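Local coordinates for protein enoyl-CoA hydratase/isomerase (Mycobacterium abscessus, PDB 3QXZ) that probably catalyses the hydration or double-bond isomerisation of enoyl-CoA thioesters, as a member of the crotonase-like enoyl-CoA hydratase/isomerase family, at residues 130-135 against 166-171; 110-115 against 141-146; 41-46 against 92-97. All blocks are in the same frame, centred on the assembly; numbering follows the deposited sequence.

How the interactions relate
All three contacts are largely buried, but interaction 1 has an exposed margin at Arg130 and Ser168. Interactions 1 and 2 are neighbours, with centres about 10 Å apart, and their segments alternate along the chain. They are joined where Gly111 N approaches Ala132 O and where Gln135 reaches Asp143. Interaction 3 lies about 25 Å, centre to centre, from interaction 1, across the chain's centre, and meets interaction 2 through Phe95 and Leu145. The chemistry changes with place: a water-bridged pairing of extended chains in interaction 1, a threonine-aspartate bond at a helix start in interaction 2, and mainly apolar packing against helix 33-48 in interaction 3.

Interaction 1. Residues 130-135 against 166-171; sequences RYAIPQ and GASFSA
Tyr131 and Phe169 meet where segments 130-135 and 166-171 run roughly antiparallel, their end-to-end directions 158° apart, and Phe169 N donates to Tyr131 O at 2.9 Å. The same carbonyl is approached by Ser168 CA, and Gly166 CA makes a similar CA-H...O contact with Ile133 O. Waters fill in the pairing: one links Tyr131 N to Phe169 O, another Ile133 N to Ala167 O.

Tyr131 CB sits over one face of the Phe169 ring, 3.8 Å from its centroid, a CH-pi contact displaced toward the rim. Phe169 CG stands between its backbone N and carbonyl carbon (chi1 57°), which starts the ring back toward Tyr131. The tyrosine ring in turn receives Phe169 O at its edge, and Tyr131 CE2 lies 4.0 Å from Ala171 CB; its hydroxyl is hydrogen-bonded to Ala126 O.

At the exposed margin, in one of two deposited conformers of Ser168, Arg130 NE donates to Ser168 OG at 3.1 Å. The bond is nearly straight (175°) and lies in the guanidinium plane. A third water joins Arg130 NH2 to Gly166 O and, in that conformer, to Ser168 OG.

The arrangement ties strand 131-132, paired with strand 108-110 in the small parallel sheet of this crotonase-like fold, to the linker between helices 151-165 and 171-177.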
ATOM      1  N   ARG A 130       8.145 -11.531  19.422  1.00 12.98           N
ATOM      2  CA  ARG A 130       9.142 -10.615  18.884  1.00 13.69           C
ATOM      3  C   ARG A 130       9.199 -10.795  17.360  1.00 12.00           C
ATOM      4  O   ARG A 130       9.327 -11.916  16.869  1.00 12.27           O
ATOM      5  CB  ARG A 130      10.541 -10.838  19.476  1.00 14.26           C
ATOM      6  CG  ARG A 130      11.532  -9.754  18.976  1.00 19.98           C
ATOM      7  CD  ARG A 130      12.997  -9.954  19.373  1.00 25.82           C
ATOM      8  NE  ARG A 130      13.872  -9.293  18.386  1.00 30.23           N
ATOM      9  CZ  ARG A 130      14.906  -9.867  17.774  1.00 32.21           C
ATOM     10  NH1 ARG A 130      15.253 -11.118  18.067  1.00 33.85           N
ATOM     11  NH2 ARG A 130      15.611  -9.181  16.875  1.00 32.82           N
ATOM     12  N   TYR A 131       9.133  -9.678  16.642  1.00 11.81           N
ATOM     13  CA  TYR A 131       9.117  -9.668  15.166  1.00 10.48           C
ATOM     14  C   TYR A 131      10.173  -8.709  14.662  1.00 10.74           C
ATOM     15  O   TYR A 131      10.271  -7.588  15.151  1.00 10.66           O
ATOM     16  CB  TYR A 131       7.728  -9.243  14.663  1.00 10.49           C
ATOM     17  CG  TYR A 131       6.659 -10.138  15.239  1.00  8.62           C
ATOM     18  CD1 TYR A 131       6.644 -11.508  14.943  1.00  9.30           C
ATOM     19  CD2 TYR A 131       5.727  -9.640  16.157  1.00  9.97           C
ATOM     20  CE1 TYR A 131       5.711 -12.357  15.524  1.00 10.12           C
ATOM     21  CE2 TYR A 131       4.788 -10.475  16.741  1.00 10.80           C
ATOM     22  CZ  TYR A 131       4.782 -11.829  16.409  1.00  9.89           C
ATOM     23  OH  TYR A 131       3.854 -12.682  16.990  1.00 11.26           O
ATOM     24  N   ALA A 132      10.989  -9.140  13.695  1.00  9.52           N
ATOM     25  CA  ALA A 132      12.030  -8.261  13.145  1.00  9.26           C
ATOM     26  C   ALA A 132      12.533  -8.875  11.871  1.00  8.47           C
ATOM     27  O   ALA A 132      12.466 -10.105  11.687  1.00  9.35           O
ATOM     28  CB  ALA A 132      13.211  -8.084  14.127  1.00  9.97           C
ATOM     29  N   ILE A 133      13.116  -8.019  11.026  1.00  8.06           N
ATOM     30  CA  ILE A 133      13.839  -8.443   9.815  1.00  8.17           C
ATOM     31  C   ILE A 133      15.226  -7.803   9.958  1.00  8.19           C
ATOM     32  O   ILE A 133      15.493  -6.764   9.365  1.00  8.21           O
ATOM     33  CB  ILE A 133      13.096  -7.999   8.534  1.00  8.36           C
ATOM     34  CG1 ILE A 133      11.664  -8.538   8.542  1.00  8.56           C
ATOM     35  CG2 ILE A 133      13.821  -8.467   7.288  1.00  8.90           C
ATOM     36  CD1 ILE A 133      10.752  -7.880   7.472  1.00 10.09           C
ATOM     37  N   PRO A 134      16.108  -8.421  10.781  1.00  8.51           N
ATOM     38  CA  PRO A 134      17.316  -7.706  11.202  1.00  8.53           C
ATOM     39  C   PRO A 134      18.557  -8.037  10.398  1.00  8.10           C
ATOM     40  O   PRO A 134      19.660  -7.714  10.844  1.00  8.83           O
ATOM     41  CB  PRO A 134      17.480  -8.175  12.644  1.00 10.17           C
ATOM     42  CG  PRO A 134      17.060  -9.624  12.588  1.00 10.90           C
ATOM     43  CD  PRO A 134      15.936  -9.679  11.541  1.00  9.40           C
ATOM     44  N   GLN A 135      18.392  -8.643   9.227  1.00  7.77           N
ATOM     45  CA  GLN A 135      19.538  -9.098   8.417  1.00  8.28           C
ATOM     46  C   GLN A 135      20.617  -8.024   8.214  1.00  8.27           C
ATOM     47  O   GLN A 135      21.813  -8.335   8.245  1.00  8.57           O
ATOM     48  CB  GLN A 135      19.026  -9.566   7.055  1.00  8.42           C
ATOM     49  CG  GLN A 135      18.414 -10.989   7.026  1.00  8.66           C
ATOM     50  CD  GLN A 135      16.918 -11.035   7.344  1.00 10.14           C
ATOM     51  OE1 GLN A 135      16.405 -10.264   8.160  1.00  9.38           O
ATOM     52  NE2 GLN A 135      16.207 -11.947   6.683  1.00 10.50           N
ATOM     53  N   GLY A 166      16.353  -2.815  10.655  1.00  9.22           N
ATOM     54  CA  GLY A 166      16.228  -4.126  11.291  1.00 10.94           C
ATOM     55  C   GLY A 166      15.530  -4.117  12.639  1.00 12.38           C
ATOM     56  O   GLY A 166      15.614  -5.105  13.383  1.00 13.49           O
ATOM     57  N   ALA A 167      14.829  -3.032  12.939  1.00 13.34           N
ATOM     58  CA  ALA A 167      14.194  -2.894  14.247  1.00 14.96           C
ATOM     59  C   ALA A 167      13.039  -3.868  14.480  1.00 14.29           C
ATOM     60  O   ALA A 167      12.341  -4.294  13.566  1.00 12.79           O
ATOM     61  CB  ALA A 167      13.732  -1.476  14.465  1.00 17.29           C
ATOM     62  N   SER A 168      12.844  -4.207  15.743  1.00 14.49           N
ATOM     63  CA  SER A 168      11.727  -5.044  16.137  0.70 14.45           C
ATOM     64  C   SER A 168      10.434  -4.242  16.097  1.00 13.77           C
ATOM     65  O   SER A 168      10.448  -3.006  16.175  1.00 14.92           O
ATOM     66  CB  SER A 168      11.986  -5.627  17.529  0.70 15.12           C
ATOM     67  OG  SER A 168      13.191  -6.387  17.524  0.70 18.43           O
ATOM     68  N   PHE A 169       9.317  -4.939  15.953  1.00 11.92           N
ATOM     69  CA  PHE A 169       7.995  -4.311  15.908  1.00 12.15           C
ATOM     70  C   PHE A 169       6.990  -5.243  16.551  1.00 12.15           C
ATOM     71  O   PHE A 169       7.189  -6.466  16.583  1.00 13.25           O
ATOM     72  CB  PHE A 169       7.578  -3.917  14.476  1.00 12.13           C
ATOM     73  CG  PHE A 169       7.579  -5.067  13.478  1.00 11.01           C
ATOM     74  CD1 PHE A 169       8.757  -5.428  12.823  1.00 11.28           C
ATOM     75  CD2 PHE A 169       6.409  -5.760  13.184  1.00 11.30           C
ATOM     76  CE1 PHE A 169       8.767  -6.467  11.883  1.00 11.05           C
ATOM     77  CE2 PHE A 169       6.405  -6.798  12.246  1.00 11.38           C
ATOM     78  CZ  PHE A 169       7.602  -7.155  11.601  1.00 10.25           C
ATOM     79  N   SER A 170       5.928  -4.664  17.094  1.00 11.71           N
ATOM     80  CA  SER A 170       4.909  -5.445  17.776  1.00 12.25           C
ATOM     81  C   SER A 170       3.864  -6.019  16.820  1.00 11.73           C
ATOM     82  O   SER A 170       3.664  -5.525  15.702  1.00 10.74           O
ATOM     83  CB  SER A 170       4.198  -4.583  18.817  1.00 13.09           C
ATOM     84  OG  SER A 170       3.398  -3.590  18.186  1.00 13.41           O
ATOM     85  N   ALA A 171       3.153  -7.038  17.285  1.00 11.59           N
ATOM     86  CA  ALA A 171       1.985  -7.527  16.552  1.00 11.83           C
ATOM     87  C   ALA A 171       0.972  -6.427  16.272  1.00 11.91           C
ATOM     88  O   ALA A 171       0.393  -6.354  15.180  1.00 11.70           O
ATOM     89  CB  ALA A 171       1.304  -8.657  17.323  1.00 12.49           C
TER
HETATM   90  O   HOH W   1      15.765  -6.179  15.859  1.00 21.54           O
HETATM   91  O   HOH W   2       8.790  -7.365  18.534  1.00 24.18           O
HETATM   92  O   HOH W   3      12.710  -5.228  11.032  1.00  6.73           O

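Interaction 2. Residues 110-115 against 141-146; sequences IGIGMT and APDALA
Asp143 OD1 accepts a hydrogen bond from Thr115 OG1 at 2.8 Å, met nearly along its C-O axis. The bond joins the first turn of helix 112-117 to a type I' beta turn, Asp143 to Ala146, that leads into helix 146-149 of the crotonase-like fold. Within that turn Ala146 N donates to Asp143 O at 3.0 Å, while Gly111, at the N-cap of helix 112-117, receives Thr115 N on its carbonyl oxygen.

The two branches of the threonine meet different parts of the turn. OG1 lies between the backbone N and the carbonyl carbon (chi1 66°), facing the carboxylate and also touching Ala144 CB, while Thr115 CG2 packs 3.6 Å from Ala146 CB. Asp143 CG takes the corresponding position on its own residue (chi1 48°), and the two side chains cross at about a right angle. The other carboxylate oxygen, OD2, is hydrogen-bonded to Gln135 NE2, so both oxygens have protein partners and the rotation of the group is restrained.

Ile112 also crosses Asp143 at about a right angle, with Ile112 CG1 3.7 Å from Asp143 OD1; Ile112 CD1 reaches toward Ala144 CB at 4.3 Å. The apolar branch thus lies across the carboxylate. The turn faces another molecule as well: Leu145 N donates to Glu233 of the second subunit, whose His237 packs on Asp143. Ala144 O receives His119 NE2 from the same chain.

One water links the two backbones, its oxygen donating to Thr115 O and to Ala144 O, 2.8 Å from each.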
ATOM      1  N   ILE A 110      11.499 -14.083  13.221  1.00 10.24           N
ATOM      2  CA  ILE A 110      12.678 -13.218  13.075  1.00 10.49           C
ATOM      3  C   ILE A 110      13.411 -13.542  11.774  1.00 10.05           C
ATOM      4  O   ILE A 110      13.594 -14.720  11.442  1.00 10.22           O
ATOM      5  CB  ILE A 110      13.666 -13.416  14.275  1.00 11.08           C
ATOM      6  CG1 ILE A 110      12.973 -13.167  15.631  1.00 12.63           C
ATOM      7  CG2 ILE A 110      14.935 -12.575  14.104  1.00 11.28           C
ATOM      8  CD1 ILE A 110      12.572 -11.773  15.867  1.00 14.26           C
ATOM      9  N   GLY A 111      13.822 -12.510  11.038  1.00  9.10           N
ATOM     10  CA  GLY A 111      14.646 -12.712   9.843  1.00  9.74           C
ATOM     11  C   GLY A 111      13.883 -13.483   8.787  1.00  9.41           C
ATOM     12  O   GLY A 111      12.762 -13.086   8.424  1.00  8.89           O
ATOM     13  N   ILE A 112      14.459 -14.573   8.283  1.00  9.63           N
ATOM     14  CA  ILE A 112      13.753 -15.389   7.302  1.00 10.28           C
ATOM     15  C   ILE A 112      12.476 -16.029   7.890  1.00  9.68           C
ATOM     16  O   ILE A 112      11.537 -16.363   7.146  1.00  9.62           O
ATOM     17  CB  ILE A 112      14.684 -16.405   6.574  1.00 10.89           C
ATOM     18  CG1 ILE A 112      14.007 -16.877   5.257  1.00 13.83           C
ATOM     19  CG2 ILE A 112      15.173 -17.499   7.560  1.00 12.04           C
ATOM     20  CD1 ILE A 112      14.956 -17.293   4.183  1.00 18.58           C
ATOM     21  N   GLY A 113      12.407 -16.162   9.218  1.00  9.68           N
ATOM     22  CA  GLY A 113      11.144 -16.576   9.840  1.00 10.27           C
ATOM     23  C   GLY A 113      10.016 -15.606   9.515  1.00  9.69           C
ATOM     24  O   GLY A 113       8.877 -16.024   9.244  1.00 11.12           O
ATOM     25  N   MET A 114      10.331 -14.309   9.557  1.00  9.01           N
ATOM     26  CA  MET A 114       9.349 -13.313   9.174  1.00  8.25           C
ATOM     27  C   MET A 114       9.198 -13.193   7.651  1.00  7.37           C
ATOM     28  O   MET A 114       8.068 -13.103   7.148  1.00  7.57           O
ATOM     29  CB  MET A 114       9.683 -11.953   9.785  1.00  8.96           C
ATOM     30  CG  MET A 114       8.742 -10.819   9.335  1.00  9.54           C
ATOM     31  SD  MET A 114       6.968 -11.088   9.635  1.00 11.19           S
ATOM     32  CE  MET A 114       7.002 -10.903  11.406  1.00 13.15           C
ATOM     33  N   THR A 115      10.307 -13.180   6.906  1.00  7.59           N
ATOM     34  CA  THR A 115      10.156 -12.960   5.452  1.00  8.07           C
ATOM     35  C   THR A 115       9.416 -14.113   4.768  1.00  8.38           C
ATOM     36  O   THR A 115       8.645 -13.854   3.851  1.00  8.20           O
ATOM     37  CB  THR A 115      11.478 -12.621   4.753  1.00  7.70           C
ATOM     38  OG1 THR A 115      12.327 -13.767   4.831  1.00  8.29           O
ATOM     39  CG2 THR A 115      12.171 -11.420   5.402  1.00  8.92           C
ATOM     40  N   ALA A 141      21.305  -9.058   4.131  1.00  8.32           N
ATOM     41  CA  ALA A 141      20.223  -8.181   3.682  1.00  8.01           C
ATOM     42  C   ALA A 141      18.946  -8.971   3.723  1.00  7.94           C
ATOM     43  O   ALA A 141      18.973 -10.188   3.859  1.00  8.66           O
ATOM     44  CB  ALA A 141      20.500  -7.662   2.282  1.00  8.07           C
ATOM     45  N   PRO A 142      17.790  -8.290   3.612  1.00  6.90           N
ATOM     46  CA  PRO A 142      16.521  -9.031   3.629  1.00  7.20           C
ATOM     47  C   PRO A 142      16.467 -10.034   2.479  1.00  7.00           C
ATOM     48  O   PRO A 142      17.089  -9.839   1.427  1.00  7.88           O
ATOM     49  CB  PRO A 142      15.457  -7.920   3.466  1.00  6.98           C
ATOM     50  CG  PRO A 142      16.152  -6.658   3.996  1.00  7.47           C
ATOM     51  CD  PRO A 142      17.590  -6.827   3.538  1.00  7.25           C
ATOM     52  N   ASP A 143      15.735 -11.111   2.713  1.00  7.42           N
ATOM     53  CA  ASP A 143      15.702 -12.262   1.829  1.00  8.12           C
ATOM     54  C   ASP A 143      14.253 -12.670   1.549  1.00  7.67           C
ATOM     55  O   ASP A 143      13.290 -12.037   2.012  1.00  7.76           O
ATOM     56  CB  ASP A 143      16.548 -13.405   2.453  1.00  8.76           C
ATOM     57  CG  ASP A 143      16.210 -13.636   3.913  1.00  9.18           C
ATOM     58  OD1 ASP A 143      15.058 -13.422   4.313  1.00  9.46           O
ATOM     59  OD2 ASP A 143      17.121 -14.024   4.683  1.00 11.78           O
ATOM     60  N   ALA A 144      14.133 -13.741   0.772  1.00  7.92           N
ATOM     61  CA  ALA A 144      12.842 -14.349   0.421  1.00  7.64           C
ATOM     62  C   ALA A 144      11.836 -13.299  -0.060  1.00  6.85           C
ATOM     63  O   ALA A 144      10.667 -13.299   0.345  1.00  7.17           O
ATOM     64  CB  ALA A 144      12.284 -15.126   1.600  1.00  9.13           C
ATOM     65  N   LEU A 145      12.313 -12.408  -0.926  1.00  7.05           N
ATOM     66  CA  LEU A 145      11.462 -11.424  -1.604  1.00  7.26           C
ATOM     67  C   LEU A 145      10.881 -10.357  -0.666  1.00  7.09           C
ATOM     68  O   LEU A 145       9.946  -9.638  -1.058  1.00  6.77           O
ATOM     69  CB  LEU A 145      10.348 -12.109  -2.462  1.00  6.85           C
ATOM     70  CG  LEU A 145      10.824 -12.416  -3.878  1.00  7.90           C
ATOM     71  CD1 LEU A 145       9.811 -13.311  -4.594  1.00 11.08           C
ATOM     72  CD2 LEU A 145      10.966 -11.109  -4.656  1.00  9.74           C
ATOM     73  N   ALA A 146      11.459 -10.169   0.524  1.00  7.15           N
ATOM     74  CA  ALA A 146      10.954  -9.113   1.402  1.00  6.66           C
ATOM     75  C   ALA A 146      10.991  -7.735   0.764  1.00  6.55           C
ATOM     76  O   ALA A 146      10.159  -6.874   1.089  1.00  7.20           O
ATOM     77  CB  ALA A 146      11.744  -9.084   2.684  1.00  7.70           C
TER
HETATM   78  O   HOH W   4       8.886 -11.852   1.911  1.00  6.33           O

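Interaction 3. Residues 41-46 against 92-97; sequences AAYQRL and PAAFEL. With K (potassium ion), chain D; EDO (1,2-ethanediol), chain I.
Tyr43 meets Pro92, Ala94 and Leu97 with different parts of its ring. Ala94 CA lies over one face, 4.2 Å above the plane and offset toward the rim, while Ala94 CB touches Tyr43 CZ at 3.9 Å. Pro92 O comes to the ring edge, 3.6 Å from Tyr43 CD2; this carbonyl oxygen is buried by the contact and has no hydrogen-bond partner in the model. Leu97 crosses the tyrosine side chain at about a right angle, Leu97 CD1 lying 3.9 Å from Tyr43 CD1. Tyr43 CG is anti to its carbonyl carbon (chi1 -84°), and the bond from CA to CB already points toward segment 92-97.

One helical position further on, Gln44 OE1 stands 3.7 Å from Pro92 CG. Its chain bends at chi2 (64°), and the amide holds a 1,2-ethanediol, probably from the crystallisation liquor, by both ends: Gln44 OE1 accepts from the diol O1 at 2.8 Å and Gln44 NE2 donates to its O2 at 2.9 Å. The diol also rests against Pro92 CB and Leu97 CD2, and Asp47 OD2 is a further hydrogen-bond partner.

In the next shell, a cis peptide bond precedes Pro92. Backbone bonds from Glu96 N to Ala93 O and from Leu97 N to Ala94 O form the 3-10 segment 94-96, and in one of two deposited conformers the Glu96 carboxylate additionally receives Ala93 N. At the other end of segment 41-46, Leu46 O binds a potassium ion at 2.8 Å, together with Asp47, Asp49, Val52, Thr99 and a water.

Beyond these contacts, Tyr43 packs on Ile55 and Leu57 of strand 54-59, Leu97 shares Ile55, and Ala42 and Leu46 of helix 33-48 pack on strands 8-14 and 17-23.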
ATOM      1  N   ALA A  41       8.566 -28.162  -1.140  1.00 14.91           N
ATOM      2  CA  ALA A  41       8.008 -29.418  -1.653  1.00 15.06           C
ATOM      3  C   ALA A  41       6.598 -29.648  -1.135  1.00 14.96           C
ATOM      4  O   ALA A  41       5.740 -30.101  -1.887  1.00 15.01           O
ATOM      5  CB  ALA A  41       8.909 -30.597  -1.281  1.00 16.44           C
ATOM      6  N   ALA A  42       6.362 -29.327   0.137  1.00 13.99           N
ATOM      7  CA  ALA A  42       5.035 -29.486   0.739  1.00 14.45           C
ATOM      8  C   ALA A  42       4.037 -28.512   0.116  1.00 14.29           C
ATOM      9  O   ALA A  42       2.916 -28.901  -0.200  1.00 14.07           O
ATOM     10  CB  ALA A  42       5.082 -29.298   2.250  1.00 14.82           C
ATOM     11  N   TYR A  43       4.428 -27.254  -0.068  1.00 13.10           N
ATOM     12  CA  TYR A  43       3.557 -26.291  -0.758  1.00 12.81           C
ATOM     13  C   TYR A  43       3.121 -26.834  -2.122  1.00 13.09           C
ATOM     14  O   TYR A  43       1.949 -26.761  -2.477  1.00 12.64           O
ATOM     15  CB  TYR A  43       4.261 -24.951  -0.947  1.00 13.00           C
ATOM     16  CG  TYR A  43       4.202 -24.024   0.235  1.00 12.07           C
ATOM     17  CD1 TYR A  43       3.159 -24.081   1.161  1.00 14.54           C
ATOM     18  CD2 TYR A  43       5.184 -23.063   0.410  1.00 13.90           C
ATOM     19  CE1 TYR A  43       3.094 -23.186   2.227  1.00 14.70           C
ATOM     20  CE2 TYR A  43       5.137 -22.171   1.492  1.00 13.12           C
ATOM     21  CZ  TYR A  43       4.093 -22.257   2.394  1.00 12.94           C
ATOM     22  OH  TYR A  43       4.009 -21.368   3.449  1.00 14.54           O
ATOM     23  N   GLN A  44       4.062 -27.365  -2.901  1.00 13.83           N
ATOM     24  CA  GLN A  44       3.724 -27.836  -4.238  1.00 14.92           C
ATOM     25  C   GLN A  44       2.760 -29.031  -4.201  1.00 15.12           C
ATOM     26  O   GLN A  44       1.746 -29.059  -4.914  1.00 14.88           O
ATOM     27  CB  GLN A  44       4.978 -28.193  -5.041  1.00 15.36           C
ATOM     28  CG  GLN A  44       4.640 -28.558  -6.503  1.00 19.00           C
ATOM     29  CD  GLN A  44       4.047 -27.376  -7.250  1.00 23.29           C
ATOM     30  OE1 GLN A  44       4.736 -26.387  -7.512  1.00 25.55           O
ATOM     31  NE2 GLN A  44       2.753 -27.466  -7.591  1.00 25.05           N
ATOM     32  N   ARG A  45       3.051 -30.007  -3.347  1.00 14.94           N
ATOM     33  CA  ARG A  45       2.218 -31.203  -3.251  1.00 15.33           C
ATOM     34  C   ARG A  45       0.820 -30.849  -2.750  1.00 14.80           C
ATOM     35  O   ARG A  45      -0.177 -31.339  -3.285  1.00 15.63           O
ATOM     36  CB  ARG A  45       2.900 -32.233  -2.338  1.00 16.43           C
ATOM     37  CG  ARG A  45       2.042 -33.448  -2.044  1.00 18.87           C
ATOM     38  CD  ARG A  45       2.811 -34.505  -1.254  1.00 23.52           C
ATOM     39  NE  ARG A  45       3.575 -33.921  -0.155  1.00 25.32           N
ATOM     40  CZ  ARG A  45       3.056 -33.513   1.002  1.00 25.82           C
ATOM     41  NH1 ARG A  45       1.746 -33.620   1.235  1.00 28.03           N
ATOM     42  NH2 ARG A  45       3.857 -32.986   1.922  1.00 27.10           N
ATOM     43  N   LEU A  46       0.745 -29.996  -1.725  1.00 13.65           N
ATOM     44  CA  LEU A  46      -0.535 -29.627  -1.143  1.00 13.40           C
ATOM     45  C   LEU A  46      -1.341 -28.782  -2.120  1.00 13.23           C
ATOM     46  O   LEU A  46      -2.568 -28.906  -2.186  1.00 13.00           O
ATOM     47  CB  LEU A  46      -0.345 -28.910   0.208  1.00 13.22           C
ATOM     48  CG  LEU A  46       0.255 -29.779   1.321  1.00 14.13           C
ATOM     49  CD1 LEU A  46       0.606 -28.909   2.512  1.00 16.10           C
ATOM     50  CD2 LEU A  46      -0.693 -30.903   1.718  1.00 15.31           C
ATOM     51  N   PRO A  92       8.065 -23.547  -4.531  1.00 15.97           N
ATOM     52  CA  PRO A  92       7.411 -22.275  -4.834  1.00 15.18           C
ATOM     53  C   PRO A  92       7.108 -21.482  -3.572  1.00 14.10           C
ATOM     54  O   PRO A  92       7.052 -22.053  -2.456  1.00 14.98           O
ATOM     55  CB  PRO A  92       6.091 -22.714  -5.467  1.00 14.95           C
ATOM     56  CG  PRO A  92       5.801 -24.020  -4.831  1.00 16.39           C
ATOM     57  CD  PRO A  92       7.161 -24.684  -4.753  1.00 16.19           C
ATOM     58  N   ALA A  93       6.908 -20.185  -3.753  1.00 12.86           N
ATOM     59  CA  ALA A  93       6.481 -19.289  -2.663  1.00 11.16           C
ATOM     60  C   ALA A  93       4.978 -19.504  -2.474  1.00 10.43           C
ATOM     61  O   ALA A  93       4.258 -19.864  -3.409  1.00 10.22           O
ATOM     62  CB  ALA A  93       6.747 -17.860  -3.026  1.00 12.53           C
ATOM     63  N   ALA A  94       4.490 -19.258  -1.268  1.00  8.88           N
ATOM     64  CA  ALA A  94       3.070 -19.454  -0.983  1.00  8.63           C
ATOM     65  C   ALA A  94       2.185 -18.647  -1.944  1.00  8.24           C
ATOM     66  O   ALA A  94       1.106 -19.128  -2.341  1.00  8.17           O
ATOM     67  CB  ALA A  94       2.775 -19.105   0.466  1.00  8.78           C
ATOM     68  N   PHE A  95       2.629 -17.438  -2.314  1.00  7.62           N
ATOM     69  CA  PHE A  95       1.821 -16.563  -3.171  1.00  7.83           C
ATOM     70  C   PHE A  95       1.782 -17.019  -4.647  1.00  7.75           C
ATOM     71  O   PHE A  95       1.067 -16.404  -5.439  1.00  8.88           O
ATOM     72  CB  PHE A  95       2.251 -15.079  -3.036  1.00  9.04           C
ATOM     73  CG  PHE A  95       3.656 -14.819  -3.451  1.00  9.05           C
ATOM     74  CD1 PHE A  95       4.000 -14.735  -4.802  1.00 10.43           C
ATOM     75  CD2 PHE A  95       4.651 -14.660  -2.487  1.00 11.14           C
ATOM     76  CE1 PHE A  95       5.333 -14.524  -5.196  1.00 12.17           C
ATOM     77  CE2 PHE A  95       5.981 -14.437  -2.864  1.00 14.14           C
ATOM     78  CZ  PHE A  95       6.323 -14.371  -4.202  1.00 14.86           C
ATOM     79  N   GLU A  96       2.518 -18.079  -4.993  1.00  8.68           N
ATOM     80  CA  GLU A  96       2.481 -18.647  -6.339  0.70  9.06           C
ATOM     81  C   GLU A  96       1.440 -19.753  -6.460  1.00  9.23           C
ATOM     82  O   GLU A  96       1.169 -20.231  -7.568  1.00 10.99           O
ATOM     83  CB  GLU A  96       3.869 -19.197  -6.719  0.70  9.82           C
ATOM     84  CG  GLU A  96       4.865 -18.069  -6.977  0.70 11.33           C
ATOM     85  CD  GLU A  96       6.321 -18.483  -7.173  0.70 16.00           C
ATOM     86  OE1 GLU A  96       6.774 -19.489  -6.619  0.70 13.64           O
ATOM     87  OE2 GLU A  96       7.047 -17.729  -7.862  0.70 19.93           O
ATOM     88  N   LEU A  97       0.861 -20.173  -5.334  1.00  8.42           N
ATOM     89  CA  LEU A  97      -0.062 -21.329  -5.317  1.00  8.84           C
ATOM     90  C   LEU A  97      -1.491 -20.946  -5.698  1.00  9.08           C
ATOM     91  O   LEU A  97      -1.883 -19.781  -5.597  1.00  8.59           O
ATOM     92  CB  LEU A  97      -0.095 -21.953  -3.914  1.00  9.47           C
ATOM     93  CG  LEU A  97       1.256 -22.312  -3.287  1.00  9.10           C
ATOM     94  CD1 LEU A  97       1.020 -22.973  -1.930  1.00 11.02           C
ATOM     95  CD2 LEU A  97       2.133 -23.165  -4.215  1.00 10.20           C
TER
HETATM   96  K     K D 262      -4.975 -27.817  -3.240  1.00 12.72           K
HETATM   97  C1  EDO I 267       3.131 -23.265  -7.998  1.00 25.80           C
HETATM   98  O1  EDO I 267       4.142 -23.965  -8.735  1.00 29.89           O
HETATM   99  C2  EDO I 267       1.751 -23.661  -8.507  1.00 26.12           C
HETATM  100  O2  EDO I 267       1.384 -24.941  -7.969  1.00 22.37           O
HETATM  101  O   HOH W   5      -6.689 -27.591  -5.345  1.00 22.97           O